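PDB 2OH1: acetyltransferase, GNAT family from Listeria monocytogenes str. 4b, which probably transfers an acyl group, most likely acetyl from acetyl-CoA, to an acceptor that has not been identified. Local coordinates for residues T92-D97 / K165-Y170; A99-Y104 / F139-C144; Y158-S163 / Y172-S177; L64-L69 / I82-P87. All coordinates share one frame; numbering follows the deposited sequence.

Contact 1. Residues T92-D97 / K165-Y170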
loop_
_atom_site.group_PDB
_atom_site.type_symbol
_atom_site.label_atom_id
_atom_site.label_comp_id
_atom_site.label_asym_id
_atom_site.label_seq_id
_atom_site.Cartn_x
_atom_site.Cartn_y
_atom_site.Cartn_z
ATOM N N THR A 92 11.666 8.216 6.454
ATOM C CA THR A 92 13.044 8.670 6.510
ATOM C C THR A 92 13.705 8.286 7.819
ATOM O O THR A 92 14.844 7.866 7.798
ATOM C CB THR A 92 13.098 10.197 6.351
ATOM O OG1 THR A 92 12.770 10.539 4.996
ATOM C CG2 THR A 92 14.470 10.764 6.769
ATOM N N ASP A 93 13.002 8.422 8.943
ATOM C CA ASP A 93 13.551 8.016 10.240
ATOM C C ASP A 93 13.807 6.505 10.307
ATOM O O ASP A 93 14.887 6.038 10.683
ATOM C CB ASP A 93 12.570 8.432 11.394
ATOM C CG ASP A 93 13.111 8.154 12.730
ATOM O OD1 ASP A 93 13.981 8.943 13.110
ATOM O OD2 ASP A 93 12.712 7.169 13.384
ATOM N N LEU A 94 12.839 5.725 9.829
ATOM C CA LEU A 94 12.903 4.297 9.913
ATOM C C LEU A 94 14.053 3.699 9.080
ATOM O O LEU A 94 14.728 2.789 9.518
ATOM C CB LEU A 94 11.551 3.708 9.508
ATOM C CG LEU A 94 11.254 2.376 10.089
ATOM C CD1 LEU A 94 11.045 2.464 11.598
ATOM C CD2 LEU A 94 10.104 1.725 9.324
ATOM N N TRP A 95 14.245 4.220 7.869
ATOM C CA TRP A 95 15.185 3.666 6.862
ATOM C C TRP A 95 16.637 4.199 7.014
ATOM O O TRP A 95 17.541 3.705 6.368
ATOM C CB TRP A 95 14.622 3.885 5.438
ATOM C CG TRP A 95 13.493 2.901 5.138
ATOM C CD1 TRP A 95 12.187 3.018 5.491
ATOM C CD2 TRP A 95 13.630 1.591 4.554
ATOM N NE1 TRP A 95 11.505 1.901 5.140
ATOM C CE2 TRP A 95 12.369 1.003 4.548
ATOM C CE3 TRP A 95 14.726 0.877 3.987
ATOM C CZ2 TRP A 95 12.151 -0.298 4.031
ATOM C CZ3 TRP A 95 14.504 -0.402 3.476
ATOM C CH2 TRP A 95 13.234 -0.949 3.499
ATOM N N GLU A 96 16.806 5.217 7.855
ATOM C CA GLU A 96 18.145 5.722 8.235
ATOM C C GLU A 96 18.929 6.025 6.967
ATOM O O GLU A 96 18.423 6.759 6.106
ATOM C CB GLU A 96 18.841 4.756 9.198
ATOM C CG GLU A 96 18.045 4.584 10.487
ATOM C CD GLU A 96 18.792 3.898 11.617
ATOM O OE1 GLU A 96 19.812 3.216 11.341
ATOM O OE2 GLU A 96 18.348 4.057 12.785
ATOM N N ASP A 97 20.137 5.506 6.794
ATOM C CA ASP A 97 20.948 5.983 5.666
ATOM C C ASP A 97 20.504 5.417 4.313
ATOM O O ASP A 97 21.051 5.778 3.271
ATOM C CB ASP A 97 22.425 5.684 5.912
ATOM C CG ASP A 97 22.970 6.423 7.120
ATOM O OD1 ASP A 97 22.726 7.648 7.233
ATOM O OD2 ASP A 97 23.625 5.769 7.959
ATOM N N LYS A 165 15.350 -3.957 10.997
ATOM C CA LYS A 165 14.288 -3.768 11.983
ATOM C C LYS A 165 14.524 -2.472 12.748
ATOM O O LYS A 165 15.693 -2.110 12.980
ATOM C CB LYS A 165 14.194 -4.965 12.933
ATOM C CG LYS A 165 15.219 -4.991 13.986
ATOM C CD LYS A 165 15.143 -6.262 14.859
ATOM C CE LYS A 165 13.875 -6.336 15.674
ATOM N NZ LYS A 165 14.121 -7.210 16.882
ATOM N N LYS A 166 13.440 -1.776 13.072
ATOM C CA LYS A 166 13.542 -0.558 13.877
ATOM C C LYS A 166 12.190 -0.231 14.440
ATOM O O LYS A 166 11.148 -0.399 13.770
ATOM C CB LYS A 166 14.075 0.607 13.067
ATOM C CG LYS A 166 14.244 1.898 13.888
ATOM C CD LYS A 166 15.025 2.947 13.164
ATOM C CE LYS A 166 15.077 4.268 13.935
ATOM N NZ LYS A 166 15.863 5.306 13.204
ATOM N N ASN A 167 12.206 0.174 15.730
ATOM C CA ASN A 167 10.992 0.694 16.381
ATOM C C ASN A 167 9.831 -0.284 16.396
ATOM O O ASN A 167 8.655 0.131 16.392
ATOM C CB ASN A 167 10.595 2.042 15.784
ATOM C CG ASN A 167 11.521 3.185 16.238
ATOM O OD1 ASN A 167 12.174 3.064 17.254
ATOM N ND2 ASN A 167 11.553 4.261 15.505
ATOM N N GLY A 168 10.163 -1.581 16.410
ATOM C CA GLY A 168 9.154 -2.620 16.425
ATOM C C GLY A 168 8.636 -3.029 15.086
ATOM O O GLY A 168 7.605 -3.735 15.016
ATOM N N PHE A 169 9.274 -2.537 14.001
ATOM C CA PHE A 169 8.897 -2.868 12.630
ATOM C C PHE A 169 9.987 -3.649 11.919
ATOM O O PHE A 169 11.148 -3.394 12.134
ATOM C CB PHE A 169 8.570 -1.601 11.798
ATOM C CG PHE A 169 7.327 -0.865 12.248
ATOM C CD1 PHE A 169 7.390 -0.030 13.355
ATOM C CD2 PHE A 169 6.139 -1.047 11.631
ATOM C CE1 PHE A 169 6.292 0.621 13.797
ATOM C CE2 PHE A 169 5.012 -0.387 12.067
ATOM C CZ PHE A 169 5.101 0.455 13.159
ATOM N N TYR A 170 9.605 -4.549 11.023
ATOM C CA TYR A 170 10.550 -5.112 10.049
ATOM C C TYR A 170 10.449 -4.283 8.747
ATOM O O TYR A 170 9.380 -3.839 8.344
ATOM C CB TYR A 170 10.233 -6.565 9.767
ATOM C CG TYR A 170 10.413 -7.490 10.931
ATOM C CD1 TYR A 170 11.546 -7.426 11.739
ATOM C CD2 TYR A 170 9.499 -8.488 11.169
ATOM C CE1 TYR A 170 11.728 -8.334 12.773
ATOM C CE2 TYR A 170 9.652 -9.388 12.170
ATOM C CZ TYR A 170 10.767 -9.329 12.993
ATOM O OH TYR A 170 10.919 -10.252 14.014
HETATM O O HOH W 1 12.998 6.767 16.068
HETATM O O HOH W 2 15.774 7.757 14.787
HETATM O O HOH W 3 10.728 5.730 13.188
#
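The carboxylate of Asp93 and the side-chain amide of Asn167 lie within 13° of coplanar, and two waters each accept from Asn167 ND2 and donate to Asp93 OD2; the direct distance from OD2 to ND2 is 3.8 Å, so water carries this link. The Phe169 ring has Lys166 O at its edge, in plane, packs edge-to-face with Trp90 and meets Trp46 and His51 at steep angles. Lys166 carries the polar contact. CG is anti to the backbone N (chi1 -178°) and the chain runs extended to its tip, sliding past Leu94, whose CD1 lies 3.8 Å from Lys166 CB. The ammonium thus reaches the end of helix 89-95, where NZ donates to Asp93 O at 2.8 Å, from above the carbonyl plane. It also forms a salt bridge with Glu96 OE2 at 2.8 Å, on the anti lone pair. Glu96, with positive phi (53°), is the residue at which the chain leaves helical geometry. The bridge from NZ to Asp93 OD2 is long, 3.7 Å, and a third water joins NZ to OD1. One ammonium therefore meets two carboxylates and a carbonyl near the helix C terminus, whose dipole would be expected to favour its positive charge.

Contact 2. Residues A99-Y104 / F139-C144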
loop_
_atom_site.group_PDB
_atom_site.type_symbol
_atom_site.label_atom_id
_atom_site.label_comp_id
_atom_site.label_asym_id
_atom_site.label_seq_id
_atom_site.Cartn_x
_atom_site.Cartn_y
_atom_site.Cartn_z
ATOM N N ALA A 99 17.461 6.080 3.465
ATOM C CA ALA A 99 16.380 7.004 3.109
ATOM C C ALA A 99 16.750 7.938 1.943
ATOM O O ALA A 99 15.869 8.538 1.309
ATOM C CB ALA A 99 15.909 7.811 4.351
ATOM N N ILE A 100 18.041 8.046 1.664
ATOM C CA ILE A 100 18.523 8.922 0.578
ATOM C C ILE A 100 18.358 8.291 -0.813
ATOM O O ILE A 100 18.369 9.023 -1.794
ATOM C CB ILE A 100 20.040 9.342 0.766
ATOM C CG2 ILE A 100 20.924 8.100 0.795
ATOM N N ASP A 101 18.185 6.956 -0.886
ATOM C CA ASP A 101 17.839 6.269 -2.150
ATOM C C ASP A 101 16.457 6.677 -2.580
ATOM O O ASP A 101 15.567 6.915 -1.756
ATOM C CB ASP A 101 17.825 4.754 -2.016
ATOM C CG ASP A 101 19.060 4.223 -1.379
ATOM O OD1 ASP A 101 20.075 4.953 -1.437
ATOM O OD2 ASP A 101 19.008 3.097 -0.803
ATOM N N LYS A 102 16.258 6.782 -3.871
ATOM C CA LYS A 102 14.939 7.027 -4.373
ATOM C C LYS A 102 14.170 5.727 -4.215
ATOM O O LYS A 102 14.653 4.649 -4.524
ATOM C CB LYS A 102 14.962 7.407 -5.838
ATOM C CG LYS A 102 15.892 8.585 -6.162
ATOM C CD LYS A 102 15.552 9.803 -5.344
ATOM C CE LYS A 102 16.400 11.005 -5.783
ATOM N NZ LYS A 102 15.981 12.176 -4.977
ATOM N N ALA A 103 12.944 5.851 -3.742
ATOM C CA ALA A 103 12.101 4.703 -3.494
ATOM C C ALA A 103 10.682 5.198 -3.331
ATOM O O ALA A 103 10.475 6.335 -2.975
ATOM C CB ALA A 103 12.534 3.959 -2.231
ATOM N N TYR A 104 9.733 4.319 -3.614
ATOM C CA TYR A 104 8.352 4.479 -3.246
ATOM C C TYR A 104 8.076 3.655 -2.002
ATOM O O TYR A 104 8.652 2.559 -1.814
ATOM C CB TYR A 104 7.458 3.949 -4.333
ATOM C CG TYR A 104 7.477 4.726 -5.652
ATOM C CD1 TYR A 104 8.103 5.982 -5.780
ATOM C CD2 TYR A 104 6.814 4.200 -6.776
ATOM C CE1 TYR A 104 8.027 6.706 -6.981
ATOM C CE2 TYR A 104 6.790 4.899 -7.966
ATOM C CZ TYR A 104 7.380 6.120 -8.048
ATOM O OH TYR A 104 7.364 6.805 -9.247
ATOM N N PHE A 139 13.603 1.064 -5.956
ATOM C CA PHE A 139 13.053 0.245 -4.892
ATOM C C PHE A 139 11.597 0.593 -4.594
ATOM O O PHE A 139 11.193 1.766 -4.672
ATOM C CB PHE A 139 13.793 0.459 -3.571
ATOM C CG PHE A 139 15.280 0.222 -3.630
ATOM C CD1 PHE A 139 15.782 -1.063 -3.653
ATOM C CD2 PHE A 139 16.153 1.289 -3.643
ATOM C CE1 PHE A 139 17.171 -1.283 -3.712
ATOM C CE2 PHE A 139 17.530 1.072 -3.676
ATOM C CZ PHE A 139 18.018 -0.206 -3.720
ATOM N N ILE A 140 10.833 -0.427 -4.217
ATOM C CA ILE A 140 9.570 -0.257 -3.503
ATOM C C ILE A 140 9.870 -0.757 -2.082
ATOM O O ILE A 140 10.495 -1.821 -1.912
ATOM C CB ILE A 140 8.373 -1.125 -4.058
ATOM C CG1 ILE A 140 8.052 -0.879 -5.528
ATOM C CG2 ILE A 140 7.086 -0.942 -3.195
ATOM C CD1 ILE A 140 7.833 0.589 -5.890
ATOM N N ARG A 141 9.408 -0.000 -1.090
ATOM C CA ARG A 141 9.696 -0.250 0.324
ATOM C C ARG A 141 8.449 -0.243 1.143
ATOM O O ARG A 141 7.468 0.424 0.810
ATOM C CB ARG A 141 10.679 0.775 0.871
ATOM C CG ARG A 141 12.085 0.563 0.255
ATOM C CD ARG A 141 13.032 1.644 0.699
ATOM N NE ARG A 141 14.406 1.323 0.320
ATOM C CZ ARG A 141 15.398 2.163 0.357
ATOM N NH1 ARG A 141 15.197 3.424 0.680
ATOM N NH2 ARG A 141 16.607 1.738 -0.012
ATOM N N LEU A 142 8.497 -1.011 2.211
ATOM C CA LEU A 142 7.413 -0.955 3.186
ATOM C C LEU A 142 7.908 -1.470 4.544
ATOM O O LEU A 142 8.997 -1.997 4.656
ATOM C CB LEU A 142 6.212 -1.737 2.716
ATOM C CG LEU A 142 6.503 -3.221 2.502
ATOM C CD1 LEU A 142 6.352 -4.026 3.817
ATOM C CD2 LEU A 142 5.658 -3.779 1.381
ATOM N N ASP A 143 7.116 -1.189 5.580
ATOM C CA ASP A 143 7.412 -1.673 6.932
ATOM C C ASP A 143 6.227 -2.500 7.452
ATOM O O ASP A 143 5.112 -2.380 6.968
ATOM C CB ASP A 143 7.779 -0.495 7.825
ATOM C CG ASP A 143 6.698 0.577 7.943
ATOM O OD1 ASP A 143 5.546 0.269 8.344
ATOM O OD2 ASP A 143 6.991 1.805 7.724
ATOM N N CYS A 144 6.489 -3.379 8.414
ATOM C CA CYS A 144 5.455 -4.290 8.935
ATOM C C CYS A 144 5.746 -4.488 10.396
ATOM O O CYS A 144 6.868 -4.711 10.752
ATOM C CB CYS A 144 5.504 -5.682 8.238
ATOM S SG CYS A 144 4.078 -6.664 8.549
#
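Arg141 NH1 is gripped by two hydrogen-bond acceptors, Leu98 O and Tyr105 OH. On the same guanidinium NE donates to Gln173 OE1 and NH2 to Asp101 OD2 at 2.9 Å, so at least four bonds hold the group. The bond from NH2, a salt bridge, is moderately bent (151° at the hydrogen); OD2 offers its anti lone pair and sits in the guanidinium plane, although the carboxylate is turned 48° from it. Extended from CG to NE, the arginine passes Ala103, whose CB is 3.8 Å from Arg141 CD. NH2 also stands 3.6 Å above one face of the Phe139 ring, toward its rim, while Lys102 O approaches the ring edge and finds no hydrogen-bond partner. Bonds on several sides should fix the group's rotation and favour its charged form. Beside it the backbones pair: Tyr104 N donates to Phe139 O at 3.1 Å and Arg141 N to Tyr104 O at 2.8 Å. Ile140 CD1 packs 3.7 Å from Tyr104 CB, on the side of the sheet away from Ala103. Parallel pairing of strands 103-111 and 139-145, joined through helix 120-134, is the beta-alpha-beta crossover of the GNAT fold.

Contact 3. Residues Y158-S163 / Y172-S177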
loop_
_atom_site.group_PDB
_atom_site.type_symbol
_atom_site.label_atom_id
_atom_site.label_comp_id
_atom_site.label_asym_id
_atom_site.label_seq_id
_atom_site.Cartn_x
_atom_site.Cartn_y
_atom_site.Cartn_z
ATOM N N TYR A 158 5.464 -12.362 -1.613
ATOM C CA TYR A 158 5.383 -11.421 -2.737
ATOM C C TYR A 158 6.737 -10.926 -3.258
ATOM O O TYR A 158 6.786 -10.072 -4.142
ATOM C CB TYR A 158 4.526 -10.212 -2.369
ATOM C CG TYR A 158 3.036 -10.442 -2.129
ATOM C CD1 TYR A 158 2.385 -11.665 -2.343
ATOM C CD2 TYR A 158 2.241 -9.338 -1.782
ATOM C CE1 TYR A 158 0.995 -11.784 -2.121
ATOM C CE2 TYR A 158 0.899 -9.458 -1.573
ATOM C CZ TYR A 158 0.280 -10.659 -1.745
ATOM O OH TYR A 158 -1.083 -10.753 -1.557
ATOM N N GLY A 159 7.849 -11.439 -2.720
ATOM C CA GLY A 159 9.165 -11.165 -3.252
ATOM C C GLY A 159 9.936 -10.025 -2.619
ATOM O O GLY A 159 10.966 -9.645 -3.141
ATOM N N PHE A 160 9.453 -9.493 -1.506
ATOM C CA PHE A 160 10.187 -8.478 -0.803
ATOM C C PHE A 160 11.311 -9.084 0.010
ATOM O O PHE A 160 11.185 -10.183 0.530
ATOM C CB PHE A 160 9.269 -7.683 0.113
ATOM C CG PHE A 160 8.417 -6.715 -0.599
ATOM C CD1 PHE A 160 7.237 -7.135 -1.231
ATOM C CD2 PHE A 160 8.802 -5.388 -0.691
ATOM C CE1 PHE A 160 6.459 -6.202 -1.900
ATOM C CE2 PHE A 160 8.017 -4.470 -1.372
ATOM C CZ PHE A 160 6.868 -4.888 -1.967
ATOM N N GLN A 161 12.428 -8.364 0.053
ATOM C CA GLN A 161 13.596 -8.735 0.861
ATOM C C GLN A 161 13.586 -8.037 2.208
ATOM O O GLN A 161 13.510 -6.819 2.318
ATOM C CB GLN A 161 14.918 -8.425 0.145
ATOM C CG GLN A 161 16.192 -8.828 0.931
ATOM C CD GLN A 161 16.232 -10.303 1.356
ATOM O OE1 GLN A 161 16.415 -10.619 2.538
ATOM N NE2 GLN A 161 16.071 -11.196 0.399
ATOM N N PHE A 162 13.689 -8.841 3.258
ATOM C CA PHE A 162 13.911 -8.357 4.568
ATOM C C PHE A 162 15.215 -7.550 4.672
ATOM O O PHE A 162 16.286 -7.995 4.232
ATOM C CB PHE A 162 14.003 -9.539 5.531
ATOM C CG PHE A 162 14.361 -9.140 6.927
ATOM C CD1 PHE A 162 13.463 -8.382 7.705
ATOM C CD2 PHE A 162 15.577 -9.500 7.505
ATOM C CE1 PHE A 162 13.781 -8.028 8.994
ATOM C CE2 PHE A 162 15.873 -9.115 8.815
ATOM C CZ PHE A 162 14.981 -8.393 9.552
ATOM N N SER A 163 15.075 -6.340 5.188
ATOM C CA SER A 163 16.148 -5.339 5.192
ATOM C C SER A 163 16.493 -4.760 6.543
ATOM O O SER A 163 17.344 -3.875 6.624
ATOM C CB SER A 163 15.765 -4.201 4.238
ATOM O OG SER A 163 15.626 -4.732 2.933
ATOM N N TYR A 172 11.196 -4.004 4.606
ATOM C CA TYR A 172 11.242 -4.837 3.400
ATOM C C TYR A 172 11.428 -3.953 2.197
ATOM O O TYR A 172 10.852 -2.885 2.083
ATOM C CB TYR A 172 9.948 -5.611 3.222
ATOM C CG TYR A 172 9.717 -6.654 4.305
ATOM C CD1 TYR A 172 10.214 -7.929 4.178
ATOM C CD2 TYR A 172 8.933 -6.369 5.428
ATOM C CE1 TYR A 172 10.017 -8.882 5.169
ATOM C CE2 TYR A 172 8.744 -7.307 6.409
ATOM C CZ TYR A 172 9.275 -8.560 6.276
ATOM O OH TYR A 172 9.038 -9.518 7.233
ATOM N N GLN A 173 12.192 -4.442 1.235
ATOM C CA GLN A 173 12.311 -3.765 -0.057
ATOM C C GLN A 173 12.403 -4.727 -1.195
ATOM O O GLN A 173 12.869 -5.845 -1.044
ATOM C CB GLN A 173 13.478 -2.802 -0.080
ATOM C CG GLN A 173 14.820 -3.347 -0.153
ATOM C CD GLN A 173 15.958 -2.281 -0.261
ATOM O OE1 GLN A 173 15.772 -1.068 -0.134
ATOM N NE2 GLN A 173 17.163 -2.782 -0.428
ATOM N N LYS A 174 11.911 -4.251 -2.318
ATOM C CA LYS A 174 12.000 -5.001 -3.544
ATOM C C LYS A 174 12.770 -4.142 -4.540
ATOM O O LYS A 174 12.359 -3.025 -4.847
ATOM C CB LYS A 174 10.623 -5.356 -4.052
ATOM C CG LYS A 174 10.679 -6.287 -5.234
ATOM C CD LYS A 174 9.363 -6.610 -5.875
ATOM C CE LYS A 174 8.578 -7.591 -5.140
ATOM N NZ LYS A 174 7.659 -8.341 -6.063
ATOM N N GLU A 175 13.838 -4.678 -5.112
ATOM C CA GLU A 175 14.572 -3.947 -6.110
ATOM C C GLU A 175 13.821 -4.065 -7.432
ATOM O O GLU A 175 13.331 -5.131 -7.814
ATOM C CB GLU A 175 16.004 -4.477 -6.207
ATOM C CG GLU A 175 16.981 -3.443 -6.822
ATOM C CD GLU A 175 18.473 -3.739 -6.506
ATOM O OE1 GLU A 175 18.766 -4.860 -6.017
ATOM O OE2 GLU A 175 19.325 -2.843 -6.766
ATOM N N LEU A 176 13.699 -2.958 -8.163
ATOM C CA LEU A 176 12.955 -2.928 -9.393
ATOM C C LEU A 176 13.914 -2.919 -10.561
ATOM O O LEU A 176 14.615 -1.932 -10.753
ATOM C CB LEU A 176 12.145 -1.672 -9.445
ATOM C CG LEU A 176 11.109 -1.499 -8.318
ATOM C CD1 LEU A 176 10.294 -0.197 -8.438
ATOM C CD2 LEU A 176 10.185 -2.702 -8.326
ATOM N N SER A 177 13.846 -3.951 -11.366
ATOM C CA SER A 177 14.736 -4.085 -12.524
ATOM C C SER A 177 14.421 -3.173 -13.674
ATOM O O SER A 177 13.296 -3.096 -14.141
ATOM C CB SER A 177 14.715 -5.520 -13.054
ATOM O OG SER A 177 15.732 -5.679 -14.045
#
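Phe160 and Lys174 cross at about a right angle, the lysine passing over one face of the ring: CB lies 4.1 Å from the ring centroid and 24° off its normal, a CH-pi contact. Lys174 starts with CG anti to the backbone N and bends at chi3 (-78°), which brings NZ to Tyr158 O at 2.7 Å, nearly along the C=O axis. The same ammonium forms a salt bridge with Glu129 of helix 120-134. Gly159, with positive phi, ends helix 149-157 in a Schellman motif, so Tyr158 O lies at the helix end. Strands 161-166 and 169-175 form an antiparallel beta hairpin at one border of the sheet, with Gln161 and Gln173 as a hydrogen-bonded pair: Gln161 N donates to Gln173 O at 2.8 Å and Gln173 N to Gln161 O at 2.9 Å. Gln161 O also accepts from Ser163 OG at 3.0 Å, from above its plane, whereas Gln173 N uses a lone pair in it. Phe162 and Tyr172, the non-hydrogen-bonded pair, share the other side of the hairpin, where Tyr172 CE1 approaches the edge of the Phe162 ring, 4.1 Å from Phe162 CB. Tyr172 CB meets Phe160 CB at 3.8 Å, and the Tyr172 hydroxyl hydrogen-bonds Asn152 OD1.

Contact 4. Residues L64-L69 / I82-P87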
loop_
_atom_site.group_PDB
_atom_site.type_symbol
_atom_site.label_atom_id
_atom_site.label_comp_id
_atom_site.label_asym_id
_atom_site.label_seq_id
_atom_site.Cartn_x
_atom_site.Cartn_y
_atom_site.Cartn_z
ATOM N N LEU A 64 -0.784 14.417 -5.723
ATOM C CA LEU A 64 0.534 13.907 -6.002
ATOM C C LEU A 64 0.545 12.545 -6.690
ATOM O O LEU A 64 1.627 11.996 -7.016
ATOM C CB LEU A 64 1.282 13.758 -4.686
ATOM C CG LEU A 64 1.606 15.061 -3.942
ATOM C CD1 LEU A 64 2.150 14.768 -2.538
ATOM C CD2 LEU A 64 2.566 15.928 -4.777
ATOM N N GLY A 65 -0.637 12.024 -6.999
ATOM C CA GLY A 65 -0.714 10.749 -7.704
ATOM C C GLY A 65 -0.298 9.558 -6.841
ATOM O O GLY A 65 0.261 8.565 -7.361
ATOM N N GLU A 66 -0.626 9.648 -5.563
ATOM C CA GLU A 66 -0.224 8.655 -4.590
ATOM C C GLU A 66 -1.348 7.710 -4.184
ATOM O O GLU A 66 -1.160 6.940 -3.224
ATOM C CB GLU A 66 0.379 9.378 -3.363
ATOM C CG GLU A 66 1.760 9.921 -3.690
ATOM C CD GLU A 66 2.468 10.721 -2.592
ATOM O OE1 GLU A 66 1.797 11.244 -1.681
ATOM O OE2 GLU A 66 3.715 10.817 -2.605
ATOM N N VAL A 67 -2.529 7.816 -4.809
ATOM C CA VAL A 67 -3.627 6.919 -4.558
ATOM C C VAL A 67 -3.994 6.175 -5.813
ATOM O O VAL A 67 -4.366 6.780 -6.830
ATOM C CB VAL A 67 -4.856 7.662 -4.061
ATOM C CG1 VAL A 67 -5.950 6.624 -3.675
ATOM C CG2 VAL A 67 -4.584 8.550 -2.853
ATOM N N ALA A 68 -3.921 4.864 -5.794
ATOM C CA ALA A 68 -4.309 4.025 -6.941
ATOM C C ALA A 68 -5.576 3.285 -6.597
ATOM O O ALA A 68 -5.687 2.753 -5.478
ATOM C CB ALA A 68 -3.211 3.043 -7.263
ATOM N N LEU A 69 -6.557 3.280 -7.507
ATOM C CA LEU A 69 -7.835 2.659 -7.329
ATOM C C LEU A 69 -7.953 1.465 -8.264
ATOM O O LEU A 69 -7.563 1.526 -9.415
ATOM C CB LEU A 69 -8.924 3.666 -7.697
ATOM C CG LEU A 69 -8.889 4.964 -6.858
ATOM C CD1 LEU A 69 -10.087 5.879 -7.327
ATOM C CD2 LEU A 69 -8.889 4.690 -5.376
ATOM N N ILE A 82 -2.378 3.376 -1.054
ATOM C CA ILE A 82 -1.706 4.603 -0.694
ATOM C C ILE A 82 -0.229 4.367 -0.795
ATOM O O ILE A 82 0.398 3.489 -0.154
ATOM C CB ILE A 82 -2.112 5.108 0.719
ATOM C CG1 ILE A 82 -3.653 5.175 0.864
ATOM C CG2 ILE A 82 -1.447 6.474 0.957
ATOM C CD1 ILE A 82 -4.445 5.850 -0.300
ATOM N N ILE A 83 0.378 5.160 -1.625
ATOM C CA ILE A 83 1.812 5.170 -1.564
ATOM C C ILE A 83 2.397 6.533 -1.209
ATOM O O ILE A 83 1.694 7.559 -1.137
ATOM C CB ILE A 83 2.368 4.731 -2.834
ATOM C CG1 ILE A 83 2.323 5.858 -3.854
ATOM C CG2 ILE A 83 1.680 3.481 -3.353
ATOM C CD1 ILE A 83 2.979 5.342 -5.176
ATOM N N ARG A 84 3.684 6.539 -1.008
ATOM C CA ARG A 84 4.384 7.783 -0.933
ATOM C C ARG A 84 5.476 7.689 -1.998
ATOM O O ARG A 84 6.230 6.698 -2.016
ATOM C CB ARG A 84 5.000 7.999 0.417
ATOM C CG ARG A 84 3.990 8.234 1.509
ATOM C CD ARG A 84 2.939 9.344 1.121
ATOM N NE ARG A 84 2.407 9.927 2.355
ATOM C CZ ARG A 84 3.008 10.854 3.079
ATOM N NH1 ARG A 84 4.155 11.401 2.695
ATOM N NH2 ARG A 84 2.461 11.252 4.204
ATOM N N LYS A 85 5.531 8.652 -2.911
ATOM C CA LYS A 85 6.544 8.630 -3.979
ATOM C C LYS A 85 7.900 9.203 -3.563
ATOM O O LYS A 85 8.862 9.107 -4.305
ATOM C CB LYS A 85 5.998 9.332 -5.202
ATOM C CG LYS A 85 4.913 8.575 -5.895
ATOM C CD LYS A 85 4.673 9.341 -7.167
ATOM C CE LYS A 85 3.357 9.196 -7.734
ATOM N NZ LYS A 85 3.346 10.195 -8.862
ATOM N N THR A 86 7.936 9.796 -2.356
ATOM C CA THR A 86 9.101 10.226 -1.628
ATOM C C THR A 86 8.889 9.849 -0.171
ATOM O O THR A 86 7.765 9.818 0.258
ATOM C CB THR A 86 9.292 11.772 -1.779
ATOM O OG1 THR A 86 8.132 12.448 -1.298
ATOM C CG2 THR A 86 9.475 12.136 -3.284
ATOM N N PRO A 87 9.970 9.625 0.563
ATOM C CA PRO A 87 9.731 9.123 1.946
ATOM C C PRO A 87 8.989 10.163 2.806
ATOM O O PRO A 87 9.305 11.364 2.732
ATOM C CB PRO A 87 11.128 8.897 2.477
ATOM C CG PRO A 87 12.074 9.642 1.536
ATOM C CD PRO A 87 11.395 9.699 0.229
HETATM O O HOH W 4 5.603 12.691 -3.094
HETATM O O HOH W 5 4.865 11.773 -0.588
#
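The open end of the beta hairpin formed by strands 67-71 and 77-84 is joined here, where helix 58-63 gives way to strand 67-71. Gly65 leaves the helix with positive phi in a Schellman motif. Val67 and Ile82 form an antiparallel non-hydrogen-bonded pair, with side chains lying side by side and pointing the same way; Val67 CG2 is 3.7 Å from Ile82 CD1. The neighbouring backbone bond, Ile83 N to Glu66 O at 2.8 Å, is almost straight (171°) and lies in the carbonyl plane.

Glu66 has CG anti to the carbonyl carbon (chi1 -74°) and then extends along the opposite strand, so that OE2 accepts from Lys85 N at 2.8 Å, again nearly straight (174°) but from above the carboxylate plane. Waters 4 and 5 also donate to OE2, so three donors grip this oxygen; water 4 is shared with Thr86 OG1. The other oxygen, OE1, forms a salt bridge with Arg61 of helix 58-63. It stands 4.3 Å from Arg84 NE but well out of the guanidinium plane, so charge acts without an N-H pointing at it. Several donors and nearby positive charges would be expected to keep the carboxylate ionised. Lys85 extends the other way, back across the turn, and NZ donates to Leu64 O at 3.1 Å in the carbonyl plane, with its CE 3.2 Å from Gly65 O. A helix running into an antiparallel hairpin that leads, via helix 89-95, to strand 103-111 fits the N-terminal half of the GNAT fold.

In the fold
From the N terminus, contact 4 closes first: 64-69 meets 82-87 across a short hairpin, joining strands 67-71 and 77-84. The chain then runs through helix 89-95, whose end opens contact 1, a long loop completed only at 165-170. Contact 2 lies wholly within that loop, pairing strands 103-111 and 139-145, which helix 120-134 connects. Contact 3 begins before contact 1 closes and ends after it, so the two cross while sharing the hairpin of strands 161-166 and 169-175. Contacts 2 and 3 meet through neighbouring strands, with Ile140 O 2.8 Å from Lys174 N. Contacts 3 and 4 do not touch, their nearest atoms being about 10 Å apart, yet both belong to the one mixed sheet.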